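PDB 3CNH: hydrolase family protein from Deinococcus radiodurans R1, which probably acts as a phosphatase of the haloacid dehalogenase-like superfamily, with a metal site at the end of its parallel sheet. Local coordinates for residues L7-G12 with E126-F131; L92-D97 with A188-E193; V139-P144 with A161-D166; V14-G19 with F122-F127; A145-G150 with V177-V182. All coordinates share one frame; numbering follows the deposited sequence. Where two conformers were deposited one is given.

Contact 1 (L7-G12 with E126-F131); sequences LFWDIG and EFLLAF. With NA (sodium ion), chain C; PO4 (phosphate ion), chain D.
Oxygen O3 of the bound phosphate is gripped by two backbone N-H groups where the chain leaves strand 6-9: Gly12 N gives it a fairly straight bond of 2.8 Å, and Ile11 N a weak one. Glycine suits this turn, since a side chain at Gly12 would crowd the phosphate, which probably came from the crystallisation liquor. The sodium ion is bound by Asp10 OD2 at 2.4 Å and by the carbonyl Gly12 O at 2.3 Å; a phosphate oxygen, two waters and Asp166 complete its shell. This pairing of an aspartate with a backbone carbonyl is as in the first motif of haloacid dehalogenase-like enzymes. Trp9 and Ile11, turned to segment 126-131, make the contact between the segments, which is wholly apolar. Trp9 CD1 meets the Leu128 methyl CD2 at 3.9 Å, the two side chains crossing at about a right angle. Ile11 is stretched to its full length (chi2 180°), which carries Ile11 CD1 to the edge of the Phe131 ring, 4.2 Å from Phe131 CD2. The branched chains of Leu128 and Ile11 suit their places, packing on aromatic groups with no polar atom to satisfy. Strand 6-9 runs in the middle of the parallel sheet between strands 103-108 and 161-165, and Trp9 also packs on Val91 and Ala95 of helix 89-98, while Phe131 opens the edge strand 131-133.

Contact 2 (L92-D97 with A188-E193); sequences LALARD and AQLREE
Leu94 and Arg191 lie alongside each other, pointing opposite ways, with the methyl Leu94 CD1 over the centre of one guanidinium face. Two conformers of Arg191 were modelled, so the short 3.2 Å from Leu94 CD1 to Arg191 CZ is doubtful in detail. In the conformer described, the arginine leaves its helix extended and then bends at chi3 (-71°), which turns the flat head across Leu94 toward Asp97. There Arg191 NH1 gives Asp97 OD2 a nearly straight bond of 3.1 Å, part of a salt bridge. The acceptor lies in the guanidinium plane, at its edge, while the carboxylate plane is turned 41° from it. Asp97 OD1 makes a second salt bridge, to Arg101. An asparagine in its place would probably weaken the hold on both arginines, leaving the Arg191 head freer to turn. On the buried side Leu94 CD2 touches Leu190 CD2 at 3.9 Å, leucines suiting a seam that leads down to Trp9. The axes of segments 92-97 and 188-193 pass 10.5 Å apart at 29°; they belong to helices 89-98 and 187-196, which cover the same face of the sheet, as in the Rossmann-like three-layer alpha/beta/alpha core of haloacid dehalogenase-like proteins.

Contact 3 (V139-P144 with A161-D166); sequences VMKPNP and AVMVDD. With NA (sodium ion), chain C; PO4 (phosphate ion), chain D.
Lys141 reaches from its loop toward strand 161-165, and its chain can be followed outward from a CB that already points that way. Lys141 CD lies 3.7 Å from Asp165 OD2 and 3.8 Å from the terminal methyl CE of Met163, here selenomethionine. The bend at chi3 (-64°) then directs Lys141 CE toward phosphate O1, 3.4 Å away. At the tip, Lys141 NZ makes a salt bridge of 2.8 Å to Asp165 OD2, met nearly head-on to its C-O bond, and a hydrogen bond of 3.0 Å to phosphate O1; Asp10 and the carbonyl of Leu107 also hold it. A lysine suits this spot because its long apolar stem can pass Met163 and still deliver an amine to several oxygens, consistent with the motif III lysine of haloacid dehalogenase-like enzymes. Asp165 OD1 accepts a hydrogen bond from a sodium-bound water. Asp166 OD1 coordinates the sodium ion itself at 2.3 Å. The loop lies between helices 134-137 and 144-154, facing a strand flanked in the sheet by 6-9 and 180-183.

Contact 4 (V14-G19 with F122-F127); sequences VLLTNG and FGLGEF
The Schellman motif that ends helix 112-122 presents Phe122 and Leu124 to Leu16, in the loop that follows the first strand of the sheet. Leu16 CD2 sits over one face of the Phe122 ring in a CH-pi contact, 3.9 Å from the ring centroid and displaced toward the rim on the CG side. The other branch, Leu16 CD1, touches Phe122 CD2 at 3.7 Å, so both branches pack on the ring, and it meets Leu124 CD1 tip to tip at 4.0 Å. With an alanine here both branches are gone, and the Phe122 face and the end of Leu124 would probably be left facing a gap. Gly123 closes the helix with a positive phi, where a side chain would clash with Glu126. In the haloacid dehalogenase-like fold this position after the first strand probably corresponds to the squiggle and flap, which lead into the cap; consistent with that, segment 14-19 is backbone hydrogen-bonded through Leu15 and Thr17 to Arg88 and Gln86 on the returning chain. Leu15 CD1 approaches the edge of the Phe127 ring, near its plane, 4.1 Å from Phe127 CE1. Phe127 has its CG between the backbone N and the carbonyl carbon (chi1 61°), folding the ring over its own turn, with Leu124 O 3.7 Å above the ring centre. Leu15 and Phe127 both also rest on Ala95 of helix 89-98, whose small side chain leaves them space.

Contact 5 (A145-G150 with V177-V182); sequences AMYRLG and VGMHAV
Val177 is wedged between two neighbours on helix 144-154, one buried and one at the surface. On the buried side Val177 CG2 meets Tyr147 CB at 3.8 Å, and Met179 SE, the selenium of a selenomethionine, lies 4.0 Å from the same Tyr147 CB. Met179 SE also makes a Met-aromatic contact with the Tyr147 ring, placed obliquely 5.2 Å from its centroid, the two side chains crossing at about a right angle. A long methionine suits this place, since chi2 (172°) keeps the chain extended and carries Met179 SE to Tyr147. The outer side is exposed and water-bridged, though the stack is close. There the extended Arg148 lays one guanidinium face over Val177 CG1, 3.5 Å from Arg148 CZ, in the one conformer described of the two deposited. A water in the guanidinium plane accepts from Arg148 NE at 3.1 Å and donates to Val177 O at 2.7 Å, bridging the two segments where they do not bond directly. Gly178 ends helix 168-176 in a Schellman motif, at backbone angles where a beta carbon would collide with the carbonyl oxygen of Val177. Tyr147 further packs on Ala173 and Ala174 of that helix, a layer of neighbouring helices over the sheet as in successive beta-alpha-beta crossovers of a Rossmann-like fold.

Four of the contacts cluster round the parallel sheet in neighbouring pairs: the centres of contacts 3 and 5 lie about 6 Å apart, joined through strands 161-165 and 180-183, and those of contacts 1 and 4 about 8 Å apart, sharing Glu126 and Phe127. The centres of contacts 1 and 2 are about 13 Å apart, Trp9 of the first touching Ala95 and Leu190 of the second. Contacts 1 and 3 come in series along the chain, yet meet at the sodium and phosphate across adjacent strands 6-9 and 161-165. Contact 2 spans the sequence widely, its loop enclosing contacts 3 and 5. Contacts 1 and 3 thus bring distant segments to one metal site, while contacts 2, 4 and 5 pack helices and loops against the same sheet.

Contact 1 (L7-G12 with E126-F131)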
# COMPACT_ATOMS: atom_id res chain seq x y z
N LEU A 7 14.63 1.56 5.24
CA LEU A 7 13.42 0.74 5.46
C LEU A 7 12.39 1.08 4.40
O LEU A 7 12.19 2.24 4.02
CB LEU A 7 12.79 0.95 6.84
CG LEU A 7 13.57 0.49 8.07
CD1 LEU A 7 14.55 1.54 8.39
CD2 LEU A 7 12.57 0.27 9.22
N PHE A 8 11.78 0.02 3.88
CA PHE A 8 10.72 0.09 2.89
C PHE A 8 9.45 -0.44 3.54
O PHE A 8 9.42 -1.54 4.09
CB PHE A 8 11.08 -0.78 1.68
CG PHE A 8 12.24 -0.26 0.88
CD1 PHE A 8 13.55 -0.52 1.28
CD2 PHE A 8 12.04 0.47 -0.27
CE1 PHE A 8 14.63 -0.03 0.55
CE2 PHE A 8 13.12 0.97 -0.99
CZ PHE A 8 14.40 0.71 -0.58
N TRP A 9 8.41 0.38 3.45
CA TRP A 9 7.15 0.11 4.13
C TRP A 9 5.95 -0.07 3.20
O TRP A 9 5.64 0.75 2.36
CB TRP A 9 6.77 1.25 5.10
CG TRP A 9 7.64 1.44 6.28
CD1 TRP A 9 8.88 2.04 6.32
CD2 TRP A 9 7.36 1.03 7.62
NE1 TRP A 9 9.39 1.98 7.59
CE2 TRP A 9 8.47 1.38 8.42
CE3 TRP A 9 6.29 0.36 8.23
CZ2 TRP A 9 8.52 1.13 9.79
CZ3 TRP A 9 6.33 0.13 9.57
CH2 TRP A 9 7.45 0.48 10.33
N ASP A 10 5.31 -1.18 3.43
CA ASP A 10 3.96 -1.44 2.90
C ASP A 10 3.09 -0.41 3.65
O ASP A 10 3.41 -0.01 4.80
CB ASP A 10 3.64 -2.88 3.29
CG ASP A 10 2.31 -3.36 2.90
OD1 ASP A 10 1.77 -2.90 1.90
OD2 ASP A 10 1.84 -4.31 3.62
N ILE A 11 2.02 0.03 3.01
CA ILE A 11 1.10 0.97 3.68
C ILE A 11 -0.15 0.23 4.17
O ILE A 11 -0.40 0.12 5.36
CB ILE A 11 0.76 2.17 2.84
CG1 ILE A 11 2.06 2.92 2.48
CG2 ILE A 11 -0.22 3.12 3.58
CD1 ILE A 11 1.87 4.17 1.61
N GLY A 12 -0.90 -0.32 3.24
CA GLY A 12 -2.12 -1.08 3.60
C GLY A 12 -1.86 -2.31 4.44
O GLY A 12 -1.08 -3.18 4.04
N GLU A 126 5.63 12.75 6.29
CA GLU A 126 6.43 13.32 7.35
C GLU A 126 7.57 12.38 7.69
O GLU A 126 8.63 12.80 8.12
CB GLU A 126 5.58 13.60 8.59
CG GLU A 126 4.56 14.68 8.27
CD GLU A 126 3.56 14.95 9.40
OE1 GLU A 126 3.78 14.49 10.54
OE2 GLU A 126 2.56 15.65 9.13
N PHE A 127 7.35 11.09 7.43
CA PHE A 127 8.35 10.08 7.81
C PHE A 127 8.81 9.16 6.68
O PHE A 127 9.77 8.40 6.85
CB PHE A 127 7.89 9.29 9.04
CG PHE A 127 6.60 8.53 8.84
CD1 PHE A 127 6.61 7.25 8.37
CD2 PHE A 127 5.39 9.11 9.16
CE1 PHE A 127 5.42 6.55 8.19
CE2 PHE A 127 4.21 8.42 9.00
CZ PHE A 127 4.22 7.14 8.51
N LEU A 128 8.14 9.24 5.53
CA LEU A 128 8.54 8.49 4.35
C LEU A 128 9.02 9.53 3.33
O LEU A 128 8.29 10.46 2.96
CB LEU A 128 7.42 7.61 3.77
CG LEU A 128 6.83 6.60 4.76
CD1 LEU A 128 5.63 5.83 4.16
CD2 LEU A 128 7.95 5.68 5.29
N LEU A 129 10.22 9.28 2.81
CA LEU A 129 10.94 10.21 1.94
C LEU A 129 10.52 10.14 0.49
O LEU A 129 10.69 11.07 -0.28
CB LEU A 129 12.47 10.01 2.09
CG LEU A 129 12.99 10.07 3.53
CD1 LEU A 129 14.43 9.66 3.49
CD2 LEU A 129 12.76 11.46 4.16
N ALA A 130 10.00 8.99 0.10
CA ALA A 130 9.49 8.78 -1.25
C ALA A 130 8.53 7.63 -1.21
O ALA A 130 8.57 6.80 -0.30
CB ALA A 130 10.59 8.56 -2.28
N PHE A 131 7.69 7.59 -2.22
CA PHE A 131 6.62 6.62 -2.28
C PHE A 131 6.73 5.81 -3.55
O PHE A 131 6.30 6.25 -4.61
CB PHE A 131 5.27 7.33 -2.20
CG PHE A 131 5.01 7.96 -0.85
CD1 PHE A 131 5.54 9.19 -0.53
CD2 PHE A 131 4.28 7.27 0.10
CE1 PHE A 131 5.33 9.74 0.71
CE2 PHE A 131 4.05 7.79 1.36
CZ PHE A 131 4.62 9.03 1.69
NA NA C . -0.32 -4.99 2.87
P PO4 D . -0.29 -2.05 -0.01
O1 PO4 D . 0.80 -2.53 -0.85
O2 PO4 D . -0.59 -3.07 1.09
O3 PO4 D . -0.17 -0.61 0.52
O4 PO4 D . -1.62 -2.04 -0.76
O HOH W 1 -2.57 -5.58 2.83
O HOH W 2 0.57 -6.43 1.38

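Contact 2 (L92-D97 with A188-E193)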
# COMPACT_ATOMS: atom_id res chain seq x y z
N LEU A 92 1.77 3.10 13.12
CA LEU A 92 2.04 4.49 12.70
C LEU A 92 2.98 5.17 13.61
O LEU A 92 3.93 5.84 13.21
CB LEU A 92 0.79 5.36 12.71
CG LEU A 92 0.04 5.29 11.41
CD1 LEU A 92 -1.31 5.94 11.52
CD2 LEU A 92 0.87 5.95 10.32
N ALA A 93 2.70 5.03 14.90
CA ALA A 93 3.51 5.68 15.91
C ALA A 93 4.94 5.17 15.86
O ALA A 93 5.90 5.91 16.04
CB ALA A 93 2.90 5.48 17.33
N LEU A 94 5.08 3.88 15.63
CA LEU A 94 6.42 3.26 15.56
C LEU A 94 7.20 3.84 14.37
O LEU A 94 8.37 4.22 14.46
CB LEU A 94 6.29 1.74 15.38
CG LEU A 94 7.56 0.95 15.07
CD1 LEU A 94 8.63 1.10 16.13
CD2 LEU A 94 7.23 -0.55 14.83
N ALA A 95 6.50 3.86 13.26
CA ALA A 95 7.11 4.35 12.00
C ALA A 95 7.50 5.81 12.16
O ALA A 95 8.58 6.24 11.77
CB ALA A 95 6.20 4.15 10.81
N ARG A 96 6.63 6.59 12.79
CA ARG A 96 6.92 8.02 13.00
C ARG A 96 8.17 8.20 13.84
O ARG A 96 8.99 9.10 13.63
CB ARG A 96 5.70 8.77 13.63
CG ARG A 96 4.54 8.98 12.65
CD ARG A 96 3.20 9.59 13.23
NE ARG A 96 2.21 9.78 12.15
CZ ARG A 96 0.90 9.89 12.29
NH1 ARG A 96 0.32 9.75 13.47
NH2 ARG A 96 0.13 10.07 11.21
N ASP A 97 8.32 7.32 14.83
CA ASP A 97 9.47 7.38 15.72
C ASP A 97 10.75 7.04 14.95
O ASP A 97 11.73 7.76 14.97
CB ASP A 97 9.27 6.36 16.85
CG ASP A 97 10.39 6.33 17.83
OD1 ASP A 97 11.07 7.35 18.02
OD2 ASP A 97 10.58 5.26 18.45
N ALA A 188 4.41 -4.15 18.53
CA ALA A 188 5.41 -4.62 19.48
C ALA A 188 6.34 -5.64 18.85
O ALA A 188 7.55 -5.61 19.06
CB ALA A 188 4.77 -5.19 20.78
N GLN A 189 5.73 -6.54 18.12
CA GLN A 189 6.48 -7.59 17.42
C GLN A 189 7.41 -6.97 16.36
O GLN A 189 8.60 -7.29 16.26
CB GLN A 189 5.51 -8.62 16.81
CG GLN A 189 6.10 -9.47 15.70
CD GLN A 189 5.93 -8.86 14.31
OE1 GLN A 189 4.97 -8.12 14.06
NE2 GLN A 189 6.81 -9.23 13.38
N LEU A 190 6.87 -6.01 15.62
CA LEU A 190 7.64 -5.38 14.55
C LEU A 190 8.83 -4.64 15.14
O LEU A 190 9.95 -4.73 14.65
CB LEU A 190 6.78 -4.43 13.73
CG LEU A 190 7.44 -3.74 12.53
CD1 LEU A 190 8.07 -4.71 11.52
CD2 LEU A 190 6.41 -2.85 11.78
N ARG A 191 8.58 -3.95 16.25
CA ARG A 191 9.64 -3.18 16.90
C ARG A 191 10.76 -4.10 17.35
O ARG A 191 11.94 -3.80 17.13
CB ARG A 191 9.15 -2.33 18.10
CG ARG A 191 10.25 -1.38 18.65
CD ARG A 191 9.82 -0.51 19.87
NE ARG A 191 8.85 0.56 19.57
CZ ARG A 191 9.18 1.82 19.23
NH1 ARG A 191 10.44 2.18 19.09
NH2 ARG A 191 8.22 2.72 19.00
N GLU A 192 10.39 -5.24 17.92
CA GLU A 192 11.40 -6.17 18.42
C GLU A 192 12.21 -6.77 17.30
O GLU A 192 13.41 -6.91 17.44
CB GLU A 192 10.83 -7.33 19.25
CG GLU A 192 11.89 -7.98 20.17
CD GLU A 192 13.23 -8.34 19.47
OE1 GLU A 192 14.33 -7.80 19.86
OE2 GLU A 192 13.19 -9.18 18.55
N GLU A 193 11.53 -7.16 16.23
CA GLU A 193 12.24 -7.78 15.11
C GLU A 193 13.13 -6.79 14.39
O GLU A 193 14.23 -7.14 13.99
CB GLU A 193 11.30 -8.49 14.14
CG GLU A 193 10.50 -9.59 14.81
CD GLU A 193 10.19 -10.72 13.84
OE1 GLU A 193 11.17 -11.23 13.26
OE2 GLU A 193 9.02 -11.11 13.68

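Contact 3 (V139-P144 with A161-D166)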
# COMPACT_ATOMS: atom_id res chain seq x y z
N VAL A 139 4.67 -1.28 -12.00
CA VAL A 139 4.91 -2.66 -11.53
C VAL A 139 4.36 -2.72 -10.11
O VAL A 139 4.17 -1.70 -9.47
CB VAL A 139 6.40 -3.14 -11.59
CG1 VAL A 139 6.80 -3.48 -13.04
CG2 VAL A 139 7.28 -2.08 -11.01
N MSE A 140 4.07 -3.93 -9.65
CA MSE A 140 3.44 -4.14 -8.34
C MSE A 140 4.09 -5.29 -7.58
O MSE A 140 4.61 -6.23 -8.16
CB MSE A 140 1.94 -4.42 -8.51
CG MSE A 140 1.72 -5.76 -9.09
SE MSE A 140 -0.19 -6.24 -9.16
CE MSE A 140 -0.57 -5.14 -10.38
N LYS A 141 4.08 -5.19 -6.26
CA LYS A 141 4.43 -6.33 -5.44
C LYS A 141 3.43 -7.40 -5.84
O LYS A 141 2.27 -7.08 -6.11
CB LYS A 141 4.27 -5.99 -3.95
CG LYS A 141 5.20 -4.95 -3.44
CD LYS A 141 5.01 -4.71 -1.93
CE LYS A 141 3.68 -4.18 -1.62
NZ LYS A 141 3.50 -3.70 -0.23
N PRO A 142 3.81 -8.67 -5.78
CA PRO A 142 5.05 -9.26 -5.28
C PRO A 142 6.10 -9.50 -6.36
O PRO A 142 6.99 -10.33 -6.20
CB PRO A 142 4.56 -10.61 -4.75
CG PRO A 142 3.56 -11.01 -5.74
CD PRO A 142 2.82 -9.72 -6.10
N ASN A 143 5.97 -8.80 -7.47
CA ASN A 143 6.94 -8.92 -8.57
C ASN A 143 8.36 -8.64 -8.08
O ASN A 143 8.61 -7.59 -7.48
CB ASN A 143 6.60 -7.96 -9.70
CG ASN A 143 7.40 -8.19 -10.97
OD1 ASN A 143 8.45 -8.85 -10.96
ND2 ASN A 143 6.93 -7.61 -12.07
N PRO A 144 9.28 -9.59 -8.27
CA PRO A 144 10.64 -9.29 -7.83
C PRO A 144 11.15 -7.96 -8.39
O PRO A 144 11.95 -7.27 -7.75
CB PRO A 144 11.45 -10.47 -8.40
CG PRO A 144 10.43 -11.59 -8.49
CD PRO A 144 9.14 -10.94 -8.83
N ALA A 161 18.92 -3.13 3.29
CA ALA A 161 17.50 -2.75 3.31
C ALA A 161 16.63 -3.75 4.03
O ALA A 161 16.90 -4.95 4.06
CB ALA A 161 16.98 -2.61 1.87
N VAL A 162 15.56 -3.22 4.61
CA VAL A 162 14.52 -4.05 5.22
C VAL A 162 13.15 -3.66 4.69
O VAL A 162 12.81 -2.49 4.68
CB VAL A 162 14.46 -3.90 6.76
CG1 VAL A 162 13.47 -4.92 7.36
CG2 VAL A 162 15.85 -4.09 7.39
N MSE A 163 12.42 -4.67 4.23
CA MSE A 163 11.02 -4.57 3.80
C MSE A 163 10.09 -5.00 4.92
O MSE A 163 10.29 -6.04 5.57
CB MSE A 163 10.76 -5.50 2.60
CG MSE A 163 9.33 -5.56 2.13
SE MSE A 163 8.92 -3.91 1.18
CE MSE A 163 6.92 -4.01 1.28
N VAL A 164 9.06 -4.17 5.15
CA VAL A 164 8.03 -4.44 6.13
C VAL A 164 6.69 -4.58 5.40
O VAL A 164 6.22 -3.63 4.75
CB VAL A 164 7.91 -3.30 7.17
CG1 VAL A 164 6.77 -3.60 8.14
CG2 VAL A 164 9.28 -3.05 7.93
N ASP A 165 6.09 -5.75 5.51
CA ASP A 165 4.81 -6.05 4.79
C ASP A 165 3.98 -6.97 5.64
O ASP A 165 4.52 -7.72 6.43
CB ASP A 165 5.10 -6.70 3.44
CG ASP A 165 3.93 -6.59 2.44
OD1 ASP A 165 2.92 -7.34 2.58
OD2 ASP A 165 4.09 -5.79 1.49
N ASP A 166 2.66 -6.95 5.46
CA ASP A 166 1.83 -7.85 6.28
C ASP A 166 1.62 -9.20 5.65
O ASP A 166 1.11 -10.10 6.30
CB ASP A 166 0.47 -7.28 6.71
CG ASP A 166 -0.43 -6.94 5.59
OD1 ASP A 166 0.06 -6.58 4.51
OD2 ASP A 166 -1.64 -6.96 5.81
NA NA C . -0.32 -4.99 2.87
P PO4 D . -0.29 -2.05 -0.01
O1 PO4 D . 0.80 -2.53 -0.85
O2 PO4 D . -0.59 -3.07 1.09
O3 PO4 D . -0.17 -0.61 0.52
O4 PO4 D . -1.62 -2.04 -0.76
O HOH W 2 0.57 -6.43 1.38
O HOH W 1 -2.57 -5.58 2.83

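Contact 4 (V14-G19 with F122-F127)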
# COMPACT_ATOMS: atom_id res chain seq x y z
N VAL A 14 -0.51 -2.25 7.33
CA VAL A 14 0.67 -1.97 8.16
C VAL A 14 0.51 -0.61 8.84
O VAL A 14 0.22 -0.51 10.05
CB VAL A 14 1.97 -2.09 7.35
CG1 VAL A 14 3.21 -1.72 8.15
CG2 VAL A 14 2.14 -3.52 6.81
N LEU A 15 0.65 0.44 8.04
CA LEU A 15 0.52 1.82 8.53
C LEU A 15 -0.93 2.27 8.64
O LEU A 15 -1.34 3.01 9.54
CB LEU A 15 1.28 2.78 7.62
CG LEU A 15 2.81 2.58 7.61
CD1 LEU A 15 3.45 3.40 6.49
CD2 LEU A 15 3.39 2.91 8.99
N LEU A 16 -1.69 1.82 7.68
CA LEU A 16 -3.13 2.12 7.57
C LEU A 16 -3.86 0.84 7.26
O LEU A 16 -3.26 -0.18 6.96
CB LEU A 16 -3.39 3.11 6.42
CG LEU A 16 -2.62 4.45 6.38
CD1 LEU A 16 -2.96 5.22 5.08
CD2 LEU A 16 -2.88 5.29 7.62
N THR A 17 -5.18 0.94 7.32
CA THR A 17 -6.01 -0.17 6.84
C THR A 17 -5.79 -0.28 5.34
O THR A 17 -5.21 0.59 4.70
CB THR A 17 -7.52 0.11 7.08
OG1 THR A 17 -7.88 1.35 6.46
CG2 THR A 17 -7.83 0.14 8.55
N ASN A 18 -6.21 -1.38 4.74
CA ASN A 18 -6.20 -1.47 3.28
C ASN A 18 -7.12 -0.39 2.72
O ASN A 18 -7.98 0.10 3.42
CB ASN A 18 -6.64 -2.84 2.81
CG ASN A 18 -5.62 -3.89 3.14
OD1 ASN A 18 -4.43 -3.67 2.95
ND2 ASN A 18 -6.06 -5.00 3.68
N GLY A 19 -6.85 0.02 1.50
CA GLY A 19 -7.63 1.10 0.90
C GLY A 19 -8.90 0.65 0.20
O GLY A 19 -9.91 1.34 0.20
N PHE A 122 -3.04 11.28 6.30
CA PHE A 122 -2.36 10.69 7.45
C PHE A 122 -0.92 11.16 7.63
O PHE A 122 -0.19 10.65 8.47
CB PHE A 122 -2.50 9.18 7.46
CG PHE A 122 -3.93 8.75 7.51
CD1 PHE A 122 -4.63 8.84 8.68
CD2 PHE A 122 -4.58 8.33 6.37
CE1 PHE A 122 -5.99 8.49 8.72
CE2 PHE A 122 -5.94 7.98 6.38
CZ PHE A 122 -6.64 8.05 7.58
N GLY A 123 -0.55 12.14 6.84
CA GLY A 123 0.80 12.74 6.93
C GLY A 123 1.96 11.77 6.76
O GLY A 123 2.99 11.86 7.45
N LEU A 124 1.78 10.84 5.83
CA LEU A 124 2.77 9.77 5.64
C LEU A 124 4.13 10.31 5.19
O LEU A 124 5.18 9.74 5.46
CB LEU A 124 2.27 8.67 4.70
CG LEU A 124 0.94 8.01 5.11
CD1 LEU A 124 0.55 6.90 4.11
CD2 LEU A 124 0.98 7.48 6.56
N GLY A 125 4.07 11.43 4.51
CA GLY A 125 5.24 12.12 3.99
C GLY A 125 6.11 12.74 5.06
O GLY A 125 7.22 13.17 4.79
N GLU A 126 5.63 12.75 6.29
CA GLU A 126 6.43 13.32 7.35
C GLU A 126 7.57 12.38 7.69
O GLU A 126 8.63 12.80 8.12
CB GLU A 126 5.58 13.60 8.59
CG GLU A 126 4.56 14.68 8.27
CD GLU A 126 3.56 14.95 9.40
OE1 GLU A 126 3.78 14.49 10.54
OE2 GLU A 126 2.56 15.65 9.13
N PHE A 127 7.35 11.09 7.43
CA PHE A 127 8.35 10.08 7.81
C PHE A 127 8.81 9.16 6.68
O PHE A 127 9.77 8.40 6.85
CB PHE A 127 7.89 9.29 9.04
CG PHE A 127 6.60 8.53 8.84
CD1 PHE A 127 6.61 7.25 8.37
CD2 PHE A 127 5.39 9.11 9.16
CE1 PHE A 127 5.42 6.55 8.19
CE2 PHE A 127 4.21 8.42 9.00
CZ PHE A 127 4.22 7.14 8.51

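Contact 5 (A145-G150 with V177-V182)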
# COMPACT_ATOMS: atom_id res chain seq x y z
N ALA A 145 10.69 -7.61 -9.59
CA ALA A 145 11.13 -6.35 -10.23
C ALA A 145 10.77 -5.12 -9.40
O ALA A 145 11.45 -4.08 -9.45
CB ALA A 145 10.54 -6.21 -11.64
N MSE A 146 9.67 -5.19 -8.66
CA MSE A 146 9.25 -4.02 -7.84
C MSE A 146 10.27 -3.78 -6.73
O MSE A 146 10.65 -2.65 -6.43
CB MSE A 146 7.89 -4.27 -7.23
CG MSE A 146 7.41 -3.30 -6.26
SE MSE A 146 7.21 -1.52 -7.08
CE MSE A 146 5.54 -0.93 -6.14
N TYR A 147 10.67 -4.87 -6.10
CA TYR A 147 11.64 -4.77 -4.99
C TYR A 147 12.96 -4.22 -5.51
O TYR A 147 13.58 -3.33 -4.90
CB TYR A 147 11.81 -6.13 -4.27
CG TYR A 147 10.54 -6.58 -3.61
CD1 TYR A 147 10.10 -6.01 -2.45
CD2 TYR A 147 9.70 -7.52 -4.25
CE1 TYR A 147 8.89 -6.39 -1.88
CE2 TYR A 147 8.51 -7.91 -3.66
CZ TYR A 147 8.11 -7.35 -2.49
OH TYR A 147 6.90 -7.75 -1.95
N ARG A 148 13.39 -4.75 -6.63
CA ARG A 148 14.66 -4.33 -7.25
C ARG A 148 14.60 -2.86 -7.64
O ARG A 148 15.55 -2.12 -7.50
CB ARG A 148 15.04 -5.23 -8.44
CG ARG A 148 15.30 -6.69 -8.01
CD ARG A 148 15.96 -7.57 -9.06
NE ARG A 148 16.57 -8.73 -8.40
CZ ARG A 148 16.07 -9.96 -8.45
NH1 ARG A 148 15.01 -10.22 -9.19
NH2 ARG A 148 16.68 -10.94 -7.81
N LEU A 149 13.44 -2.44 -8.11
CA LEU A 149 13.26 -1.03 -8.54
C LEU A 149 13.37 -0.11 -7.33
O LEU A 149 14.03 0.94 -7.34
CB LEU A 149 11.93 -0.87 -9.25
CG LEU A 149 11.63 0.52 -9.80
CD1 LEU A 149 12.80 1.13 -10.62
CD2 LEU A 149 10.30 0.43 -10.59
N GLY A 150 12.80 -0.54 -6.23
CA GLY A 150 12.82 0.26 -5.00
C GLY A 150 14.27 0.46 -4.53
O GLY A 150 14.70 1.56 -4.17
N VAL A 177 15.20 -11.40 -3.36
CA VAL A 177 16.07 -10.44 -4.10
C VAL A 177 17.25 -9.98 -3.24
O VAL A 177 18.09 -9.20 -3.66
CB VAL A 177 15.33 -9.22 -4.70
CG1 VAL A 177 14.12 -9.71 -5.59
CG2 VAL A 177 14.91 -8.20 -3.65
N GLY A 178 17.29 -10.53 -2.03
CA GLY A 178 18.39 -10.27 -1.11
C GLY A 178 18.16 -9.30 0.03
O GLY A 178 19.07 -8.99 0.79
N MSE A 179 16.96 -8.78 0.12
CA MSE A 179 16.59 -7.83 1.18
C MSE A 179 16.31 -8.54 2.48
O MSE A 179 15.97 -9.73 2.51
CB MSE A 179 15.31 -7.03 0.82
CG MSE A 179 15.48 -6.11 -0.37
SE MSE A 179 13.78 -5.38 -0.85
CE MSE A 179 13.61 -4.03 0.40
N HIS A 180 16.50 -7.81 3.58
CA HIS A 180 15.92 -8.27 4.83
C HIS A 180 14.44 -7.96 4.76
O HIS A 180 14.00 -7.10 4.01
CB HIS A 180 16.53 -7.56 6.01
CG HIS A 180 17.98 -7.84 6.17
ND1 HIS A 180 18.44 -9.04 6.67
CD2 HIS A 180 19.07 -7.09 5.91
CE1 HIS A 180 19.76 -9.01 6.70
NE2 HIS A 180 20.17 -7.85 6.23
N ALA A 181 13.66 -8.69 5.53
CA ALA A 181 12.22 -8.45 5.57
C ALA A 181 11.65 -8.96 6.88
O ALA A 181 12.17 -9.90 7.48
CB ALA A 181 11.51 -9.11 4.37
N VAL A 182 10.65 -8.24 7.34
CA VAL A 182 9.87 -8.62 8.52
C VAL A 182 8.39 -8.55 8.21
O VAL A 182 7.93 -7.56 7.65
CB VAL A 182 10.11 -7.66 9.69
CG1 VAL A 182 9.28 -8.12 10.90
CG2 VAL A 182 11.62 -7.63 10.06
O HOH W 3 18.67 -8.21 -6.12